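Local coordinates for protein nuclear RNA export factor 2, Panoramix fusion (Drosophila melanogaster, PDB 6OPF) that acts with Panoramix, Piwi and Nxt1 in ovaries as an effector of cotranscriptional transposon silencing, its UBA (TAP-C) domain mediating the interaction with Panoramix, at the interface of chains A and B and the interface of chains A and C. Coordinates in Å, arbitrary orientation; residue numbers count along the deposited sequence, not the author numbering. Chains: chain A/B/C, Nuclear RNA export factor 2, Panoramix fusion.

Contact 1: the interface of chains A and B. Residues chain A 13-14, 17, 40; chain B 88-89, 92.
B:Gln92, on the Panoramix helix 75-94, meets A:Leu17, A:Lys14 and A:Phe40 of the Nxf2 UBA domain. B:Gln92 CB lies 3.9 Å from A:Leu17 CD2. B:Gln92 CG comes nearer to A:Leu17 CD2, at 3.4 Å, as the two side chains run antiparallel alongside each other. Rotation about CB-CG (chi2 -42°) bends the chain and turns the amide across the aliphatic stem of A:Lys14 at about a right angle. There the amide carbon B:Gln92 CD is 3.6 Å from A:Lys14 CG. The carbonyl OE1 touches that methylene too, and the amide nitrogen B:Gln92 NE2 is 3.3 Å from A:Lys14 CG. B:Gln92 NE2 also faces A:Phe40, 3.7 Å from A:Phe40 CB. Amide and phenyl planes are 46° apart, neither stacked flat nor square. Among the residues here no polar atom of one chain is near enough to bond a polar atom of the other, and the amide serves as a packing surface.

A helical turn earlier, B:Leu88 divides its branches. B:Leu88 CD1 sits 3.8 Å above one face of the A:His13 imidazole, displaced from the ring centre to its edge. B:Leu88 CD2 packs 4.0 Å from A:Leu17 CD1. With CG anti to the backbone N (chi1 -178°), A:Leu17 reaches toward chain B; rotation about CB-CG then sends CD1 to B:Leu88 and, more loosely, B:Val89 CG2, and CD2 to B:Gln92.

The patch joins Nxf2 helices 3-22 and 40-52 of one copy to the fused Panoramix helix of another, and its two-fold twin exchanges the chains. Because the construct is an engineered fusion, this pairing may reflect the construct or crystal; in the crystal it helps hold the two copies together.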
loop_
_atom_site.group_PDB
_atom_site.type_symbol
_atom_site.label_atom_id
_atom_site.label_comp_id
_atom_site.label_asym_id
_atom_site.label_seq_id
_atom_site.Cartn_x
_atom_site.Cartn_y
_atom_site.Cartn_z
ATOM N N HIS A 13 -0.161 13.092 -7.936
ATOM C CA HIS A 13 -0.765 11.993 -7.189
ATOM C C HIS A 13 -0.552 10.650 -7.872
ATOM O O HIS A 13 -0.498 9.618 -7.189
ATOM C CB HIS A 13 -2.257 12.253 -6.985
ATOM C CG HIS A 13 -2.547 13.213 -5.876
ATOM N ND1 HIS A 13 -3.829 13.560 -5.505
ATOM C CD2 HIS A 13 -1.720 13.892 -5.047
ATOM C CE1 HIS A 13 -3.779 14.421 -4.503
ATOM N NE2 HIS A 13 -2.511 14.640 -4.207
ATOM N N LYS A 14 -0.445 10.633 -9.206
ATOM C CA LYS A 14 -0.137 9.375 -9.881
ATOM C C LYS A 14 1.244 8.888 -9.481
ATOM O O LYS A 14 1.437 7.705 -9.185
ATOM C CB LYS A 14 -0.223 9.539 -11.401
ATOM C CG LYS A 14 -1.593 9.255 -11.993
ATOM C CD LYS A 14 -1.685 9.789 -13.423
ATOM C CE LYS A 14 -3.066 9.571 -14.018
ATOM N NZ LYS A 14 -3.196 10.163 -15.394
ATOM N N LEU A 17 1.248 7.657 -5.744
ATOM C CA LEU A 17 0.659 6.331 -5.568
ATOM C C LEU A 17 1.535 5.254 -6.202
ATOM O O LEU A 17 1.686 4.151 -5.647
ATOM C CB LEU A 17 -0.753 6.285 -6.155
ATOM C CG LEU A 17 -1.409 4.908 -5.946
ATOM C CD1 LEU A 17 -1.689 4.655 -4.475
ATOM C CD2 LEU A 17 -2.684 4.769 -6.737
ATOM N N PHE A 40 -1.734 5.170 -15.522
ATOM C CA PHE A 40 -1.357 4.444 -14.311
ATOM C C PHE A 40 -1.340 2.940 -14.551
ATOM O O PHE A 40 -0.396 2.247 -14.150
ATOM C CB PHE A 40 -2.312 4.789 -13.157
ATOM C CG PHE A 40 -1.842 4.282 -11.822
ATOM C CD1 PHE A 40 -0.795 4.912 -11.158
ATOM C CD2 PHE A 40 -2.423 3.171 -11.238
ATOM C CE1 PHE A 40 -0.335 4.446 -9.941
ATOM C CE2 PHE A 40 -1.976 2.702 -10.008
ATOM C CZ PHE A 40 -0.918 3.343 -9.366
ATOM N N LEU B 88 -6.336 8.250 -2.137
ATOM C CA LEU B 88 -5.351 8.249 -3.219
ATOM C C LEU B 88 -5.680 7.184 -4.257
ATOM O O LEU B 88 -5.616 7.436 -5.465
ATOM C CB LEU B 88 -3.958 8.041 -2.629
ATOM C CG LEU B 88 -2.715 8.442 -3.423
ATOM C CD1 LEU B 88 -2.747 9.915 -3.852
ATOM C CD2 LEU B 88 -1.489 8.140 -2.586
ATOM N N VAL B 89 -6.048 5.981 -3.807
ATOM C CA VAL B 89 -6.479 4.942 -4.737
ATOM C C VAL B 89 -7.751 5.371 -5.461
ATOM O O VAL B 89 -7.877 5.192 -6.678
ATOM C CB VAL B 89 -6.673 3.600 -3.996
ATOM C CG1 VAL B 89 -7.195 2.518 -4.939
ATOM C CG2 VAL B 89 -5.367 3.154 -3.334
ATOM N N GLN B 92 -7.270 7.474 -8.486
ATOM C CA GLN B 92 -6.724 6.750 -9.627
ATOM C C GLN B 92 -7.773 5.893 -10.309
ATOM O O GLN B 92 -7.773 5.770 -11.539
ATOM C CB GLN B 92 -5.547 5.895 -9.180
ATOM C CG GLN B 92 -4.325 6.726 -8.931
ATOM C CD GLN B 92 -4.141 7.779 -10.003
ATOM O OE1 GLN B 92 -4.022 8.967 -9.702
ATOM N NE2 GLN B 92 -4.133 7.347 -11.269
#

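Contact 2: the interface of chains A and C. Residues chain A 15-16, 19, 26, 29; chain C 26-28, 30-31.
Two UBA-type (TAP-C) domains of Nxf2 meet here through their helical surfaces, in what may be a crystal contact: helices 3-22 and 26-35 of chain A receive helix 26-35 of chain C. The Panoramix segment takes no part in this patch. A:Ser26, at the start of its helix, is the polar centre. A:Ser26 OG can accept a hydrogen bond from C:Ser31 OG at 3.0 Å, and within chain A it accepts one from the amide NE2 of A:Gln19. That second bond is nearly straight, 166° at the hydrogen, and OG lies 8° out of the amide plane, which fixes how the A:Gln19 amide is turned. C:Thr27 O, one turn back, is also 3.0 Å from C:Ser31 OG, which lies above its carbonyl plane. The two acceptors are alternatives for the one hydroxyl proton, and which is used is not seen.

A:Ser26 CB stands over the indole of C:Trp28, 3.7 Å from the centroid of the five-membered ring, a CH-pi contact made on one face.

C:Thr27 reaches in beside this group. Its OG1 lies between the backbone N and the carbonyl carbon (chi1 51°), leaving CG2 anti to the carbonyl carbon. The branches then serve different partners. C:Thr27 OG1 bonds to water 1, whose oxygen is 2.9 Å from A:Ser26 O. The methyl C:Thr27 CG2 packs 3.8 Å from A:Leu15 CB and points tip to tip at A:Val29 CG1. A:Gln19, extended beyond CG, crosses C:Thr27 obliquely and brings A:Gln19 OE1 to 3.3 Å from C:Thr27 CA, a contact with carbon.

Water 2 makes a second bridge, its oxygen bonded to A:Ser26 N at 2.9 Å and to C:Ser31 OG. At the apolar margin, A:Leu16 CD1 packs 4.0 Å from C:Ser26 CB and touches the C:Thr30 hydroxyl oxygen, the two side chains crossing at about a right angle.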
loop_
_atom_site.group_PDB
_atom_site.type_symbol
_atom_site.label_atom_id
_atom_site.label_comp_id
_atom_site.label_asym_id
_atom_site.label_seq_id
_atom_site.Cartn_x
_atom_site.Cartn_y
_atom_site.Cartn_z
ATOM N N LEU A 15 2.215 9.805 -9.459
ATOM C CA LEU A 15 3.572 9.475 -9.039
ATOM C C LEU A 15 3.602 8.984 -7.597
ATOM O O LEU A 15 4.227 7.962 -7.285
ATOM C CB LEU A 15 4.469 10.707 -9.201
ATOM C CG LEU A 15 4.676 11.177 -10.638
ATOM C CD1 LEU A 15 5.419 12.502 -10.615
ATOM C CD2 LEU A 15 5.459 10.110 -11.448
ATOM N N LEU A 16 2.947 9.725 -6.695
ATOM C CA LEU A 16 2.963 9.349 -5.290
ATOM C C LEU A 16 2.372 7.958 -5.087
ATOM O O LEU A 16 2.936 7.139 -4.354
ATOM C CB LEU A 16 2.211 10.402 -4.458
ATOM C CG LEU A 16 2.364 10.306 -2.941
ATOM C CD1 LEU A 16 3.809 10.516 -2.520
ATOM C CD2 LEU A 16 1.465 11.347 -2.261
ATOM N N GLN A 19 4.765 5.343 -6.386
ATOM C CA GLN A 19 5.830 5.135 -5.402
ATOM C C GLN A 19 5.359 4.286 -4.216
ATOM O O GLN A 19 6.087 3.400 -3.751
ATOM C CB GLN A 19 6.352 6.485 -4.917
ATOM C CG GLN A 19 7.601 6.394 -4.031
ATOM C CD GLN A 19 8.375 7.702 -3.965
ATOM O OE1 GLN A 19 7.904 8.668 -3.385
ATOM N NE2 GLN A 19 9.569 7.740 -4.581
ATOM N N SER A 26 12.525 7.947 -6.286
ATOM C CA SER A 26 11.726 8.929 -7.028
ATOM C C SER A 26 12.102 9.026 -8.503
ATOM O O SER A 26 11.221 9.285 -9.339
ATOM C CB SER A 26 11.833 10.307 -6.380
ATOM O OG SER A 26 11.309 10.293 -5.072
ATOM N N VAL A 29 10.392 6.240 -10.369
ATOM C CA VAL A 29 8.953 6.489 -10.420
ATOM C C VAL A 29 8.619 7.386 -11.602
ATOM O O VAL A 29 7.810 7.030 -12.466
ATOM C CB VAL A 29 8.473 7.103 -9.094
ATOM C CG1 VAL A 29 6.997 7.496 -9.193
ATOM C CG2 VAL A 29 8.741 6.113 -7.965
ATOM N N SER C 26 5.642 15.467 -4.927
ATOM C CA SER C 26 5.446 14.815 -3.624
ATOM C C SER C 26 6.374 13.623 -3.411
ATOM O O SER C 26 6.819 13.369 -2.285
ATOM C CB SER C 26 3.986 14.383 -3.473
ATOM O OG SER C 26 3.140 15.524 -3.453
ATOM N N THR C 27 6.679 12.876 -4.471
ATOM C CA THR C 27 7.629 11.777 -4.331
ATOM C C THR C 27 8.945 12.267 -3.741
ATOM O O THR C 27 9.419 11.753 -2.724
ATOM C CB THR C 27 7.880 11.113 -5.688
ATOM O OG1 THR C 27 8.202 12.122 -6.656
ATOM C CG2 THR C 27 6.649 10.366 -6.157
ATOM N N TRP C 28 9.542 13.279 -4.371
ATOM C CA TRP C 28 10.809 13.822 -3.892
ATOM C C TRP C 28 10.668 14.399 -2.482
ATOM O O TRP C 28 11.524 14.162 -1.619
ATOM C CB TRP C 28 11.298 14.889 -4.864
ATOM C CG TRP C 28 11.950 14.354 -6.101
ATOM C CD1 TRP C 28 11.402 14.269 -7.344
ATOM C CD2 TRP C 28 13.277 13.824 -6.206
ATOM N NE1 TRP C 28 12.309 13.728 -8.225
ATOM C CE2 TRP C 28 13.465 13.436 -7.550
ATOM C CE3 TRP C 28 14.322 13.634 -5.290
ATOM C CZ2 TRP C 28 14.662 12.878 -8.011
ATOM C CZ3 TRP C 28 15.519 13.072 -5.754
ATOM C CH2 TRP C 28 15.672 12.707 -7.103
ATOM N N THR C 30 8.580 13.558 -0.100
ATOM C CA THR C 30 8.500 12.449 0.844
ATOM C C THR C 30 9.851 11.771 1.017
ATOM O O THR C 30 10.280 11.501 2.144
ATOM C CB THR C 30 7.451 11.435 0.375
ATOM O OG1 THR C 30 6.170 12.072 0.317
ATOM C CG2 THR C 30 7.377 10.251 1.341
ATOM N N SER C 31 10.534 11.485 -0.098
ATOM C CA SER C 31 11.800 10.754 -0.038
ATOM C C SER C 31 12.861 11.510 0.749
ATOM O O SER C 31 13.607 10.908 1.528
ATOM C CB SER C 31 12.321 10.456 -1.455
ATOM O OG SER C 31 11.411 9.635 -2.169
HETATM O O HOH W 1 8.885 10.852 -8.811
HETATM O O HOH W 2 13.863 8.622 -3.745
#

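The C-alpha centres of contact 1 and contact 2 lie about 11 Å apart, and both draw on helix 3-22 of chain A. A:His13, A:Lys14 and A:Leu17 of that helix serve contact 1, while A:Leu15, A:Leu16 and A:Gln19 serve contact 2, which places one helix between two neighbouring copies. The partner elements differ: the Panoramix helix 75-94 for chain B, the Nxf2 helix 26-35 for chain C. Unlike contact 1, contact 2 does not follow an exact two-fold. Both help build the deposited four-copy assembly, although the structure alone does not show that it forms naturally.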